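Local structure of methionine gamma-lyase (Trichomonas vaginalis, 1E5E) at residues 312-317 against 370-375; 331-336 against 386-391; 33-38 against 52-57; 62-67 against 248-253. The protein belongs to the Cys/Met metabolism family of pyridoxal-phosphate-dependent enzymes and forms a tetramer whose ligand pockets are built by residues of two subunits. All blocks are in the same frame, centred on the assembly; numbering follows the deposited sequence.

Contact 1 of 4, residues 312-317 against 370-375; sequences ITFILK and GMIRLS. With PPJ (N-(hydroxy{3-hydroxy-2-methyl-5-[(phosphonooxy)methyl]pyridin-4-yl}methyl)norvaline), chain C.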
# COMPACT_ATOMS: atom_id res chain seq x y z
N ILE A 312 -14.46 -28.05 -6.91
CA ILE A 312 -14.92 -29.18 -7.68
C ILE A 312 -13.70 -30.05 -7.91
O ILE A 312 -12.76 -29.48 -8.45
CB ILE A 312 -15.54 -28.80 -9.03
CG1 ILE A 312 -16.79 -27.90 -8.94
CG2 ILE A 312 -15.94 -30.09 -9.78
CD1 ILE A 312 -17.24 -27.41 -10.34
N THR A 313 -13.71 -31.34 -7.60
CA THR A 313 -12.51 -32.13 -7.94
C THR A 313 -12.90 -33.23 -8.93
O THR A 313 -14.00 -33.77 -8.76
CB THR A 313 -11.89 -32.69 -6.66
OG1 THR A 313 -11.33 -31.59 -5.91
CG2 THR A 313 -10.79 -33.70 -6.97
N PHE A 314 -12.13 -33.51 -9.97
CA PHE A 314 -12.59 -34.48 -10.94
C PHE A 314 -11.38 -35.25 -11.46
O PHE A 314 -10.20 -34.93 -11.33
CB PHE A 314 -13.42 -33.92 -12.09
CG PHE A 314 -12.70 -32.89 -12.94
CD1 PHE A 314 -12.50 -31.59 -12.49
CD2 PHE A 314 -12.26 -33.20 -14.20
CE1 PHE A 314 -11.84 -30.65 -13.26
CE2 PHE A 314 -11.59 -32.27 -15.00
CZ PHE A 314 -11.39 -30.99 -14.51
N ILE A 315 -11.76 -36.45 -11.95
CA ILE A 315 -10.77 -37.38 -12.48
C ILE A 315 -11.13 -37.72 -13.92
O ILE A 315 -12.29 -37.96 -14.29
CB ILE A 315 -10.66 -38.62 -11.59
CG1 ILE A 315 -10.40 -38.33 -10.11
CG2 ILE A 315 -9.57 -39.58 -12.10
CD1 ILE A 315 -10.80 -39.49 -9.18
N LEU A 316 -10.12 -37.58 -14.79
CA LEU A 316 -10.31 -37.90 -16.19
C LEU A 316 -10.03 -39.40 -16.41
O LEU A 316 -9.10 -39.97 -15.83
CB LEU A 316 -9.42 -37.12 -17.15
CG LEU A 316 -9.55 -35.60 -17.15
CD1 LEU A 316 -8.44 -34.96 -18.00
CD2 LEU A 316 -10.92 -35.13 -17.58
N LYS A 317 -10.79 -40.00 -17.32
CA LYS A 317 -10.61 -41.43 -17.64
C LYS A 317 -9.25 -41.66 -18.29
O LYS A 317 -8.64 -42.68 -18.01
CB LYS A 317 -11.68 -41.99 -18.56
CG LYS A 317 -13.09 -42.05 -18.02
CD LYS A 317 -14.08 -42.29 -19.16
CE LYS A 317 -15.49 -42.42 -18.57
NZ LYS A 317 -16.50 -42.39 -19.67
N GLY A 370 -4.83 -39.00 -11.67
CA GLY A 370 -5.73 -38.51 -12.71
C GLY A 370 -6.62 -37.36 -12.15
O GLY A 370 -7.47 -36.76 -12.82
N MET A 371 -6.41 -37.05 -10.88
CA MET A 371 -7.22 -36.07 -10.18
C MET A 371 -6.83 -34.62 -10.50
O MET A 371 -5.66 -34.28 -10.58
CB MET A 371 -7.11 -36.37 -8.71
CG MET A 371 -8.01 -35.53 -7.80
SD MET A 371 -8.08 -36.33 -6.21
CE MET A 371 -9.31 -37.60 -6.39
N ILE A 372 -7.84 -33.81 -10.77
CA ILE A 372 -7.71 -32.39 -11.03
C ILE A 372 -8.53 -31.61 -10.00
O ILE A 372 -9.68 -32.01 -9.73
CB ILE A 372 -8.25 -32.07 -12.44
CG1 ILE A 372 -7.35 -32.74 -13.46
CG2 ILE A 372 -8.30 -30.56 -12.71
CD1 ILE A 372 -7.88 -32.88 -14.87
N ARG A 373 -8.00 -30.52 -9.43
CA ARG A 373 -8.79 -29.72 -8.48
C ARG A 373 -9.11 -28.35 -9.09
O ARG A 373 -8.24 -27.63 -9.57
CB ARG A 373 -8.06 -29.59 -7.14
CG ARG A 373 -8.86 -28.92 -6.03
CD ARG A 373 -7.94 -28.46 -4.87
NE ARG A 373 -7.13 -27.31 -5.33
CZ ARG A 373 -6.13 -26.77 -4.59
NH1 ARG A 373 -5.83 -27.26 -3.40
NH2 ARG A 373 -5.44 -25.75 -5.08
N LEU A 374 -10.34 -27.88 -8.96
CA LEU A 374 -10.80 -26.66 -9.59
C LEU A 374 -11.42 -25.77 -8.51
O LEU A 374 -12.20 -26.35 -7.76
CB LEU A 374 -11.84 -26.94 -10.67
CG LEU A 374 -12.61 -25.80 -11.32
CD1 LEU A 374 -11.73 -24.90 -12.19
CD2 LEU A 374 -13.76 -26.40 -12.16
N SER A 375 -11.18 -24.47 -8.59
CA SER A 375 -11.77 -23.53 -7.68
C SER A 375 -12.48 -22.53 -8.59
O SER A 375 -11.78 -22.00 -9.44
CB SER A 375 -10.73 -22.72 -6.85
OG SER A 375 -11.46 -21.97 -5.87
N1 PPJ C . -5.38 -24.88 4.84
C2 PPJ C . -5.94 -25.20 3.66
C6 PPJ C . -4.13 -24.34 4.90
C2A PPJ C . -6.99 -26.12 3.48
C3 PPJ C . -5.24 -24.78 2.51
O3 PPJ C . -5.73 -25.22 1.38
C4 PPJ C . -4.06 -24.04 2.56
C4A PPJ C . -3.43 -23.68 1.33
C5 PPJ C . -3.42 -23.85 3.79
N PPJ C . -3.59 -24.36 0.18
C5A PPJ C . -2.30 -22.98 4.00
OP4 PPJ C . -2.71 -21.75 3.93
P PPJ C . -1.57 -20.75 3.43
OP1 PPJ C . -2.24 -19.31 3.52
OP2 PPJ C . -1.16 -21.12 1.98
OP3 PPJ C . -0.29 -20.81 4.37
CA PPJ C . -3.07 -23.98 -1.02
CB PPJ C . -1.69 -23.52 -1.17
C PPJ C . -3.45 -24.85 -2.09
CG PPJ C . -0.52 -24.42 -0.98
CD PPJ C . -0.02 -24.81 -2.29
O PPJ C . -4.14 -25.89 -1.80
OXT PPJ C . -3.54 -24.41 -3.32
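F314 O accepts the amide hydrogen of I372 in a short, nearly straight bond (F314 O to I372 N 2.7 Å, 164° at the hydrogen), and the same oxygen is approached by the CA-H of M371. F314 N returns a bond to I372 O, and I312 and L374 form a second reciprocal pair; beyond the F314-I372 pair, the bond from L316 N to G370 O is weak. T313 opposite R373 and I315 opposite M371 are the non-hydrogen-bonded pairs. Strands 311-316 and 371-375 thereby lie antiparallel as neighbours in the smaller mixed sheet of this pyridoxal-phosphate-dependent fold. On the face that carries F314, I372 and L374, helices 260-279 and 319-328 cover the sheet. The F314 ring, with CG between the backbone N and the carbonyl carbon (chi1 61°), turns one face to I372, whose CB makes a CH-pi contact 4.0 Å from the ring centroid, offset toward the rim. I372 CG2 touches F314 CE1, 3.6 Å away, while its CD1 extends to L316 CD1. On the other face T313 CG2 presses on M371 CG at 3.4 Å, closer than usual for two carbons, and a bend at chi3 (-82°) brings M371 CE to 3.7 Å from I315 CD1. The hydroxyl of T313 is hydrogen-bonded to P159 O. From this same face R373 extends away from the strand pair to PPJ, where its NH1 and NH2 donate side by side to the carboxyl group: R373 NH1 to PPJ O is 2.7 Å and R373 NH2 to PPJ OXT 2.9 Å. N158 OD1 is a further partner of R373 NH1.

Contact 2 of 4, residues 331-336 against 386-391; sequences KLITLA and ADFKQG
The C-terminal helix 381-396 is fastened to the turn that leads into strand 334-335 by one carboxylate, that of D387, which takes the amide hydrogens of three successive residues, K331, L332 and I333. The helix packs beside the smaller mixed sheet of the fold; strand 334-335 is outermost in that sheet within this chain, and L335 makes backbone hydrogen bonds to the second subunit. D387 OD1 meets K331 N at 2.8 Å through its syn lone pair. D387 OD2 is shared: L332 N, at 2.7 Å, comes from above the carboxylate plane, 57° out of it, whereas I333 N, at 2.9 Å, lies nearly in line with the C-O bond; both donors are on the same face of that plane. The torsion that sets CG anti to the backbone N (chi1 -166°) carries the group across to the turn. A fourth donor comes from within the helix, one turn on, where Q390 NE2 reaches D387 OD1 at 3.0 Å with the acceptor close to the amide plane. Q390 NE2 is also bonded to N329 O, so this amide links the carboxylate to the chain just before the turn. With four N-H groups around it, the carboxylate is probably kept ionised. Further out, the aliphatic part of K331 crosses Q390, K331 CE lying 3.7 Å from Q390 OE1, and L332 packs on H14 of the third subunit. Beneath the polar cluster, F388 rests on helix 260-279 and on I346, and I333 meets it at about a right angle: the methyl I333 CD1 sits over one ring face, only 3.2 Å from F388 CE2.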
# COMPACT_ATOMS: atom_id res chain seq x y z
N LYS A 331 -8.05 -22.00 -21.73
CA LYS A 331 -7.78 -20.62 -22.04
C LYS A 331 -8.36 -19.61 -21.05
O LYS A 331 -7.93 -18.46 -21.05
CB LYS A 331 -8.24 -20.28 -23.47
CG LYS A 331 -7.51 -21.13 -24.54
CD LYS A 331 -8.33 -21.12 -25.83
CE LYS A 331 -7.92 -22.25 -26.78
NZ LYS A 331 -6.98 -21.83 -27.85
N LEU A 332 -9.36 -19.93 -20.26
CA LEU A 332 -9.98 -18.94 -19.39
C LEU A 332 -9.63 -19.27 -17.95
O LEU A 332 -9.22 -18.40 -17.16
CB LEU A 332 -11.47 -18.92 -19.68
CG LEU A 332 -12.33 -18.06 -18.73
CD1 LEU A 332 -11.84 -16.62 -18.77
CD2 LEU A 332 -13.79 -18.23 -19.12
N ILE A 333 -9.73 -20.56 -17.61
CA ILE A 333 -9.38 -21.05 -16.28
C ILE A 333 -7.86 -20.95 -16.14
O ILE A 333 -7.16 -21.18 -17.14
CB ILE A 333 -9.93 -22.45 -16.05
CG1 ILE A 333 -11.47 -22.31 -16.15
CG2 ILE A 333 -9.56 -22.95 -14.65
CD1 ILE A 333 -12.18 -23.55 -16.57
N THR A 334 -7.38 -20.52 -14.99
CA THR A 334 -5.97 -20.25 -14.78
C THR A 334 -5.25 -21.38 -14.07
O THR A 334 -5.77 -21.91 -13.08
CB THR A 334 -5.82 -18.94 -13.95
OG1 THR A 334 -6.38 -17.86 -14.73
CG2 THR A 334 -4.36 -18.62 -13.68
N LEU A 335 -4.13 -21.80 -14.63
CA LEU A 335 -3.32 -22.89 -14.09
C LEU A 335 -2.35 -22.35 -13.06
O LEU A 335 -1.34 -21.75 -13.40
CB LEU A 335 -2.52 -23.48 -15.26
CG LEU A 335 -1.57 -24.62 -14.93
CD1 LEU A 335 -2.32 -25.80 -14.33
CD2 LEU A 335 -0.85 -25.08 -16.22
N ALA A 336 -2.60 -22.58 -11.80
CA ALA A 336 -1.78 -22.11 -10.71
C ALA A 336 -2.32 -22.75 -9.44
O ALA A 336 -3.50 -23.16 -9.48
CB ALA A 336 -2.03 -20.58 -10.62
N ALA A 386 -17.74 -23.48 -21.70
CA ALA A 386 -17.11 -23.52 -23.03
C ALA A 386 -15.61 -23.71 -22.97
O ALA A 386 -15.06 -24.32 -23.90
CB ALA A 386 -17.45 -22.28 -23.88
N ASP A 387 -14.90 -23.23 -21.92
CA ASP A 387 -13.46 -23.47 -21.88
C ASP A 387 -13.22 -24.95 -21.62
O ASP A 387 -12.26 -25.56 -22.15
CB ASP A 387 -12.83 -22.60 -20.79
CG ASP A 387 -11.33 -22.49 -20.85
OD1 ASP A 387 -10.75 -22.67 -21.95
OD2 ASP A 387 -10.70 -22.25 -19.79
N PHE A 388 -14.04 -25.54 -20.73
CA PHE A 388 -13.84 -26.99 -20.53
C PHE A 388 -14.25 -27.78 -21.78
O PHE A 388 -13.56 -28.75 -22.14
CB PHE A 388 -14.59 -27.50 -19.33
CG PHE A 388 -13.93 -27.25 -18.01
CD1 PHE A 388 -12.76 -27.90 -17.69
CD2 PHE A 388 -14.49 -26.38 -17.10
CE1 PHE A 388 -12.15 -27.70 -16.46
CE2 PHE A 388 -13.88 -26.20 -15.88
CZ PHE A 388 -12.71 -26.84 -15.55
N LYS A 389 -15.33 -27.39 -22.44
CA LYS A 389 -15.73 -28.10 -23.66
C LYS A 389 -14.61 -28.15 -24.70
O LYS A 389 -14.36 -29.24 -25.22
CB LYS A 389 -16.95 -27.48 -24.31
CG LYS A 389 -17.27 -28.04 -25.70
CD LYS A 389 -18.76 -27.84 -25.95
CE LYS A 389 -19.09 -27.91 -27.43
NZ LYS A 389 -18.65 -29.20 -28.01
N GLN A 390 -13.98 -27.03 -25.03
CA GLN A 390 -12.95 -27.07 -26.05
C GLN A 390 -11.78 -27.92 -25.53
O GLN A 390 -11.22 -28.71 -26.29
CB GLN A 390 -12.45 -25.72 -26.53
CG GLN A 390 -11.85 -24.75 -25.53
CD GLN A 390 -10.37 -24.90 -25.30
OE1 GLN A 390 -9.72 -25.47 -26.19
NE2 GLN A 390 -9.83 -24.47 -24.16
N GLY A 391 -11.39 -27.73 -24.28
CA GLY A 391 -10.26 -28.45 -23.71
C GLY A 391 -10.55 -29.96 -23.74
O GLY A 391 -9.66 -30.74 -24.08

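Contact 3 of 4, residues 33-38 against 52-57; sequences STFVFD and SGYIYT. With PPJ (N-(hydroxy{3-hydroxy-2-methyl-5-[(phosphonooxy)methyl]pyridin-4-yl}methyl)norvaline), chain G.
Two backbone hydrogen bonds tie S33-F35 to I55-T57, which run in nearly opposite directions and share a single bridge at T34 and Y56. T57 N donates to S33 O over 2.9 Å, almost straight at the hydrogen (169°) but from above the carbonyl plane. The second, from F35 N to I55 O, is longer at 3.3 Å and also arrives well out of the plane. A water molecule clasps the pair further along, donating to F35 O at 2.8 Å and to I55 O at 2.9 Å, so I55 O accepts twice. Among polar side chains, T34 OG1 bonds to V337 O of the second subunit and T57 OG1 to T32 O; T57 OG1 also lies at the edge of the F35 ring.

The apolar contacts centre on F35. Y54 CB sits over the middle of its ring, 3.6 Å from the centroid, as a CH-pi contact, while the Y54 ring runs alongside with its plane inclined by 36° and meets F22 of the fourth subunit edge to face. Farther along, F37 CZ meets I55 CG2 at 4.0 Å, the methyl coming to the edge of the ring.

Ligand contacts belong to Y56. With CG anti to the backbone N (chi1 -174°), its ring extends to PPJ, whose CB covers one face; Y56 OH is modelled doubtfully close to phosphate oxygen OP2, though a hydrogen bond is indicated. R58 of the same chain and R373 of the second subunit also bond to this PPJ, so the loop completes a pocket shared between subunits. F37 and I55 lean on helix 40-47, F35 and Y54 on P62 at the start of helix 62-75.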
# COMPACT_ATOMS: atom_id res chain seq x y z
N SER A 33 4.83 0.01 13.57
CA SER A 33 5.31 -1.13 14.36
C SER A 33 5.07 -0.94 15.85
O SER A 33 4.98 -1.94 16.57
CB SER A 33 6.81 -1.31 14.10
OG SER A 33 7.55 -0.24 14.64
N THR A 34 5.00 0.31 16.31
CA THR A 34 4.94 0.52 17.76
C THR A 34 4.01 1.68 18.09
O THR A 34 3.38 2.33 17.25
CB THR A 34 6.38 0.77 18.28
OG1 THR A 34 6.42 0.69 19.71
CG2 THR A 34 6.88 2.17 17.90
N PHE A 35 3.60 1.71 19.36
CA PHE A 35 2.58 2.60 19.90
C PHE A 35 3.14 3.39 21.05
O PHE A 35 3.85 2.88 21.93
CB PHE A 35 1.37 1.72 20.34
CG PHE A 35 0.75 1.09 19.12
CD1 PHE A 35 1.24 -0.09 18.58
CD2 PHE A 35 -0.33 1.71 18.51
CE1 PHE A 35 0.67 -0.62 17.45
CE2 PHE A 35 -0.91 1.15 17.37
CZ PHE A 35 -0.40 -0.02 16.81
N VAL A 36 2.84 4.65 21.13
CA VAL A 36 3.37 5.55 22.15
C VAL A 36 2.58 5.53 23.43
O VAL A 36 1.38 5.78 23.37
CB VAL A 36 3.37 6.98 21.56
CG1 VAL A 36 3.82 8.02 22.58
CG2 VAL A 36 4.20 7.02 20.28
N PHE A 37 3.23 5.35 24.56
CA PHE A 37 2.52 5.37 25.84
C PHE A 37 2.40 6.80 26.32
O PHE A 37 3.35 7.56 26.19
CB PHE A 37 3.28 4.56 26.88
CG PHE A 37 3.46 3.12 26.51
CD1 PHE A 37 2.41 2.33 26.10
CD2 PHE A 37 4.74 2.58 26.53
CE1 PHE A 37 2.60 1.00 25.76
CE2 PHE A 37 4.93 1.24 26.22
CZ PHE A 37 3.85 0.45 25.84
N ASP A 38 1.26 7.16 26.89
CA ASP A 38 1.08 8.45 27.57
C ASP A 38 2.04 8.61 28.74
O ASP A 38 2.49 9.73 29.01
CB ASP A 38 -0.35 8.53 28.12
CG ASP A 38 -1.31 8.58 26.93
OD1 ASP A 38 -0.95 9.13 25.87
OD2 ASP A 38 -2.44 8.08 27.07
N SER A 52 -5.99 -1.94 28.85
CA SER A 52 -6.20 -2.11 27.43
C SER A 52 -5.35 -1.07 26.68
O SER A 52 -4.66 -0.23 27.27
CB SER A 52 -7.70 -2.01 27.10
OG SER A 52 -8.08 -0.66 27.38
N GLY A 53 -5.36 -1.15 25.37
CA GLY A 53 -4.56 -0.28 24.52
C GLY A 53 -3.44 -1.11 23.86
O GLY A 53 -3.12 -2.19 24.32
N TYR A 54 -2.74 -0.52 22.90
CA TYR A 54 -1.73 -1.17 22.09
C TYR A 54 -0.31 -0.86 22.51
O TYR A 54 0.01 0.05 23.30
CB TYR A 54 -1.94 -0.84 20.59
CG TYR A 54 -3.26 -1.43 20.11
CD1 TYR A 54 -3.29 -2.72 19.61
CD2 TYR A 54 -4.46 -0.74 20.20
CE1 TYR A 54 -4.46 -3.33 19.21
CE2 TYR A 54 -5.66 -1.32 19.76
CZ TYR A 54 -5.63 -2.61 19.27
OH TYR A 54 -6.81 -3.23 18.90
N ILE A 55 0.58 -1.73 22.06
CA ILE A 55 2.00 -1.71 22.43
C ILE A 55 2.93 -1.83 21.25
O ILE A 55 3.89 -1.08 21.10
CB ILE A 55 2.34 -2.97 23.29
CG1 ILE A 55 1.48 -3.02 24.55
CG2 ILE A 55 3.83 -2.94 23.65
CD1 ILE A 55 1.67 -4.20 25.49
N TYR A 56 2.72 -2.90 20.49
CA TYR A 56 3.67 -3.28 19.43
C TYR A 56 2.94 -4.23 18.48
O TYR A 56 2.22 -5.12 18.97
CB TYR A 56 4.85 -4.00 20.07
CG TYR A 56 6.01 -4.35 19.15
CD1 TYR A 56 6.82 -3.35 18.62
CD2 TYR A 56 6.29 -5.68 18.82
CE1 TYR A 56 7.91 -3.65 17.81
CE2 TYR A 56 7.36 -5.99 18.00
CZ TYR A 56 8.17 -4.97 17.51
OH TYR A 56 9.29 -5.31 16.77
N THR A 57 3.10 -4.05 17.18
CA THR A 57 2.35 -4.86 16.20
C THR A 57 2.51 -6.36 16.21
O THR A 57 1.52 -7.05 15.88
CB THR A 57 2.57 -4.23 14.79
OG1 THR A 57 1.91 -2.95 14.90
CG2 THR A 57 2.00 -5.05 13.64
N1 PPJ G . 15.87 -9.46 18.18
C2 PPJ G . 16.10 -8.31 18.83
C6 PPJ G . 14.58 -9.76 17.84
C2A PPJ G . 17.41 -7.97 19.30
C3 PPJ G . 15.01 -7.49 19.17
O3 PPJ G . 15.40 -6.41 19.82
C4 PPJ G . 13.70 -7.66 18.64
C4A PPJ G . 12.80 -6.50 18.64
C5 PPJ G . 13.47 -8.90 18.05
N PPJ G . 12.59 -6.15 19.99
C5A PPJ G . 12.20 -9.44 17.61
OP4 PPJ G . 12.02 -8.88 16.45
P PPJ G . 10.46 -8.59 16.16
OP1 PPJ G . 10.47 -8.02 14.68
OP2 PPJ G . 9.87 -7.64 17.24
OP3 PPJ G . 9.67 -9.98 16.19
CA PPJ G . 11.82 -5.09 20.37
CB PPJ G . 10.38 -5.34 20.47
C PPJ G . 12.35 -4.17 21.31
CG PPJ G . 9.85 -6.26 21.50
CD PPJ G . 9.25 -5.47 22.58
O PPJ G . 13.28 -4.53 22.15
OXT PPJ G . 11.71 -3.08 21.69
O HOH W 1 5.35 0.74 22.81

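Contact 4 of 4, residues 62-67 against 248-253; sequences PTVSNL and HDAWLI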
# COMPACT_ATOMS: atom_id res chain seq x y z
N PRO A 62 -4.54 -2.21 15.81
CA PRO A 62 -5.95 -1.87 15.62
C PRO A 62 -6.53 -2.28 14.28
O PRO A 62 -7.68 -2.70 14.21
CB PRO A 62 -6.04 -0.37 15.86
CG PRO A 62 -4.72 0.09 16.29
CD PRO A 62 -3.72 -1.02 16.06
N THR A 63 -5.77 -2.20 13.18
CA THR A 63 -6.34 -2.68 11.90
C THR A 63 -6.52 -4.19 11.98
O THR A 63 -7.44 -4.76 11.42
CB THR A 63 -5.37 -2.31 10.75
OG1 THR A 63 -5.31 -0.88 10.65
CG2 THR A 63 -5.72 -2.95 9.42
N VAL A 64 -5.57 -4.89 12.62
CA VAL A 64 -5.64 -6.36 12.69
C VAL A 64 -6.82 -6.75 13.60
O VAL A 64 -7.55 -7.63 13.16
CB VAL A 64 -4.30 -7.02 13.11
CG1 VAL A 64 -4.40 -8.52 13.27
CG2 VAL A 64 -3.20 -6.69 12.07
N SER A 65 -7.06 -6.05 14.71
CA SER A 65 -8.17 -6.31 15.56
C SER A 65 -9.48 -6.09 14.79
O SER A 65 -10.40 -6.84 15.05
CB SER A 65 -8.28 -5.39 16.80
OG SER A 65 -7.09 -5.59 17.51
N ASN A 66 -9.54 -5.06 13.95
CA ASN A 66 -10.77 -4.87 13.19
C ASN A 66 -11.11 -6.14 12.41
O ASN A 66 -12.22 -6.67 12.48
CB ASN A 66 -10.66 -3.63 12.29
CG ASN A 66 -11.94 -3.40 11.49
OD1 ASN A 66 -13.04 -3.82 11.84
ND2 ASN A 66 -11.78 -2.72 10.38
N LEU A 67 -10.22 -6.64 11.57
CA LEU A 67 -10.47 -7.88 10.84
C LEU A 67 -10.82 -9.04 11.79
O LEU A 67 -11.72 -9.82 11.53
CB LEU A 67 -9.14 -8.32 10.17
CG LEU A 67 -9.19 -9.67 9.44
CD1 LEU A 67 -10.32 -9.57 8.39
CD2 LEU A 67 -7.81 -9.97 8.83
N HIS A 248 -1.25 -3.72 6.54
CA HIS A 248 -1.67 -3.39 5.19
C HIS A 248 -2.41 -4.59 4.60
O HIS A 248 -3.45 -4.42 4.00
CB HIS A 248 -0.44 -3.01 4.37
CG HIS A 248 -0.67 -3.09 2.89
ND1 HIS A 248 -0.48 -4.31 2.23
CD2 HIS A 248 -1.10 -2.21 1.97
CE1 HIS A 248 -0.76 -4.14 0.96
NE2 HIS A 248 -1.13 -2.87 0.78
N ASP A 249 -1.98 -5.81 4.82
CA ASP A 249 -2.62 -7.01 4.32
C ASP A 249 -3.90 -7.28 5.09
O ASP A 249 -4.92 -7.60 4.47
CB ASP A 249 -1.70 -8.23 4.42
CG ASP A 249 -0.60 -8.31 3.40
OD1 ASP A 249 -0.20 -7.30 2.80
OD2 ASP A 249 0.05 -9.38 3.32
N ALA A 250 -3.89 -7.06 6.41
CA ALA A 250 -5.14 -7.23 7.14
C ALA A 250 -6.21 -6.29 6.58
O ALA A 250 -7.38 -6.67 6.45
CB ALA A 250 -5.02 -6.92 8.62
N TRP A 251 -5.81 -5.02 6.33
CA TRP A 251 -6.76 -4.07 5.76
C TRP A 251 -7.29 -4.54 4.41
O TRP A 251 -8.49 -4.36 4.15
CB TRP A 251 -6.04 -2.71 5.58
CG TRP A 251 -6.87 -1.57 5.08
CD1 TRP A 251 -7.52 -0.66 5.87
CD2 TRP A 251 -7.05 -1.13 3.73
NE1 TRP A 251 -8.09 0.31 5.06
CE2 TRP A 251 -7.79 0.06 3.76
CE3 TRP A 251 -6.60 -1.61 2.50
CZ2 TRP A 251 -8.19 0.74 2.61
CZ3 TRP A 251 -6.94 -0.93 1.33
CH2 TRP A 251 -7.73 0.22 1.41
N LEU A 252 -6.45 -5.13 3.55
CA LEU A 252 -6.87 -5.67 2.27
C LEU A 252 -7.83 -6.85 2.42
O LEU A 252 -8.80 -7.02 1.64
CB LEU A 252 -5.66 -6.09 1.42
CG LEU A 252 -4.79 -5.05 0.73
CD1 LEU A 252 -3.61 -5.74 -0.02
CD2 LEU A 252 -5.58 -4.25 -0.33
N ILE A 253 -7.68 -7.65 3.45
CA ILE A 253 -8.52 -8.81 3.76
C ILE A 253 -9.89 -8.28 4.18
O ILE A 253 -10.90 -8.72 3.64
CB ILE A 253 -7.97 -9.75 4.83
CG1 ILE A 253 -6.63 -10.39 4.33
CG2 ILE A 253 -9.00 -10.88 5.14
CD1 ILE A 253 -5.88 -11.08 5.48
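Segments 62-67 and 248-253 are helical and run in roughly the same direction, their axes inclined by 29° and 8.5 Å apart at the closest approach. The backbones come nearest at V64 and A250, whose CA atoms are 5.6 Å apart, and the small side chain of A250 permits this. A250 CB points into the surface formed by T63, V64 and L67, touching V64 CG2 at 3.9 Å and, a little farther off, T63 CG2 and L67 CD2. No hydrogen bond crosses between the segments. The contact joins the beginning of helix 62-75 to helix 247-257, a long-range helix pair buried within the fold close to the subunit interfaces. With OG1 beside the backbone N (chi1 -65°), T63 has CG2 anti to that N, which lays this methyl against W251, 3.7 Å from W251 N and 3.9 Å from W251 CB, while OG1 accepts from Y30 N. At the other end both methyls of L67 pack against I253, with L67 CD1 3.7 Å from I253 CG2 and L67 CD2 near I253 CB and CD1. H248, pointing away from this packing, places its side of helix 247-257 at a subunit interface, its ring stacked on H248 of the second subunit.

How the contacts relate
Contacts 3 and 4 come first along the chain and lie near one another, their centres about 16 Å apart, with Y54 OH probably hydrogen-bonded to S65 OG. Contacts 1 and 2 follow, with centres about 13 Å apart and segments that alternate in sequence; L374 and F314 pack on F388, so the strand pair, the turn and helix 381-396 share one core beside the five-stranded sheet. The two groups are well separated: within one chain, contact 1 is about 49 Å from contact 3 between centres. In the tetramer they nevertheless meet at the ligand: R373 of contact 1 and Y56 of contact 3 hold the same PPJ from different subunits.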